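PDB 1RP3: RNA polymerase sigma factor SIGMA-28 (FliA) from Aquifex aeolicus, which probably directs RNA polymerase to flagellar gene promoters as a sigma factor, and is held in an inactive conformation by the anti-sigma factor FlgM. Local coordinates for the interface of chains A and B. Numbering follows the deposited sequence. Chains: chain A, RNA polymerase sigma factor SIGMA-28 (FliA); chain B, anti sigma factor FlgM.

The interface of chains A and B. Residues chain A 14-15, 18-19, 54; chain B 8, 11, 15.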
# COMPACT_ATOMS: atom_id res chain seq x y z
N ARG A 14 0.86 23.44 -14.66
CA ARG A 14 0.11 22.23 -14.40
C ARG A 14 0.88 20.98 -14.86
O ARG A 14 1.14 20.07 -14.07
CB ARG A 14 -1.25 22.33 -15.10
CG ARG A 14 -2.23 21.20 -14.80
CD ARG A 14 -3.49 21.37 -15.62
NE ARG A 14 -4.45 20.30 -15.41
CZ ARG A 14 -5.42 19.97 -16.26
NH1 ARG A 14 -5.56 20.64 -17.39
NH2 ARG A 14 -6.25 18.98 -15.97
N GLU A 15 1.32 20.98 -16.12
CA GLU A 15 2.06 19.84 -16.67
C GLU A 15 3.35 19.56 -15.92
O GLU A 15 3.67 18.40 -15.63
CB GLU A 15 2.31 20.00 -18.16
CG GLU A 15 1.05 19.73 -18.96
CD GLU A 15 1.17 19.95 -20.46
OE1 GLU A 15 2.30 19.88 -21.00
OE2 GLU A 15 0.10 20.19 -21.09
N ILE A 18 2.45 17.87 -12.73
CA ILE A 18 2.09 16.48 -12.96
C ILE A 18 3.36 15.67 -13.15
O ILE A 18 3.62 14.70 -12.43
CB ILE A 18 1.17 16.32 -14.19
CG1 ILE A 18 -0.17 17.01 -13.93
CG2 ILE A 18 0.92 14.85 -14.51
CD1 ILE A 18 -1.11 17.01 -15.13
N LEU A 19 4.17 16.11 -14.11
CA LEU A 19 5.45 15.48 -14.43
C LEU A 19 6.30 15.30 -13.18
O LEU A 19 6.83 14.22 -12.95
CB LEU A 19 6.20 16.38 -15.42
CG LEU A 19 6.94 15.82 -16.64
CD1 LEU A 19 6.12 14.76 -17.34
CD2 LEU A 19 7.21 17.00 -17.59
N ILE A 54 -3.58 14.09 -11.19
CA ILE A 54 -4.05 15.21 -12.00
C ILE A 54 -5.18 15.96 -11.30
O ILE A 54 -5.24 17.18 -11.35
CB ILE A 54 -4.54 14.72 -13.38
CG1 ILE A 54 -3.37 14.13 -14.17
CG2 ILE A 54 -5.20 15.86 -14.15
CD1 ILE A 54 -3.78 13.49 -15.51
N SER B 8 6.06 13.97 -21.19
CA SER B 8 5.46 15.28 -21.46
C SER B 8 4.50 15.20 -22.64
O SER B 8 3.47 15.85 -22.65
CB SER B 8 6.56 16.31 -21.75
OG SER B 8 6.00 17.58 -22.06
N ILE B 11 1.35 13.16 -21.43
CA ILE B 11 0.52 14.00 -20.57
C ILE B 11 -0.30 14.95 -21.44
O ILE B 11 -1.48 15.20 -21.19
CB ILE B 11 1.38 14.79 -19.56
CG1 ILE B 11 1.87 13.86 -18.46
CG2 ILE B 11 0.56 15.91 -18.92
CD1 ILE B 11 2.75 14.53 -17.45
N LEU B 15 -4.31 15.43 -21.22
CA LEU B 15 -4.92 16.72 -20.91
C LEU B 15 -5.64 17.39 -22.07
O LEU B 15 -6.24 18.46 -21.88
CB LEU B 15 -3.87 17.67 -20.31
CG LEU B 15 -3.56 17.54 -18.81
CD1 LEU B 15 -3.18 16.11 -18.46
CD2 LEU B 15 -2.46 18.49 -18.42
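The guanidinium of A:Arg14 lies against B:Leu15, which offers its CD2 methyl to one face of the flat group, 3.8 Å above the plane and offset toward the rim, an apolar contact with NH1 and CZ and not a bond. With CG anti to the backbone N (chi1 -174°), the arginine chain runs out extended from CG to NE, and it passes the leucine in the opposite direction, alongside it. Here is a worked example of a short helix and the residue just after it packing along a longer helix, through side chains four positions apart. B:Leu15, just past the end of helix 5-14 of FlgM, has the most surface hidden of the residues in this patch, 85 Å². Its CD2 branch also touches the methylene CG of A:Glu15 at 3.8 Å, while CD1 turns toward helix 42-58 and comes within 4.0 Å of CD1 of A:Ile54. Between the two branches A:Ile18 meets the leucine tip to tip, its CD1 lying 3.9 Å from B:Leu15 CD2. An alanine in place of A:Arg14 would remove the flat group and extended chain alongside B:Leu15, and would probably leave one flank of that leucine uncovered. One turn earlier, B:Ile11 is the second main contact residue. Its CG1 is anti to the carbonyl carbon (chi1 -74°), and the extended second torsion (chi2 178°) then carries CD1 between A:Ile18 and A:Leu19, where the packing is close: 3.5 Å to CG2 of A:Ile18 and 3.4 Å to CD1 of A:Leu19. The CG2 branch of the same isoleucine rests against A:Glu15 CG at 3.9 Å, so the aliphatic stem of the glutamate borders both FlgM side chains. A:Leu19 CD1 reaches on to the backbone N of B:Ser8, extending the contact another turn along FlgM. Through this largely apolar seam the N-terminal helix of FlgM and the residue that follows it pack on helix 7-33 and touch helix 42-58 of sigma region 2, one of the contacts by which the anti-sigma factor engages the inactive sigma-28.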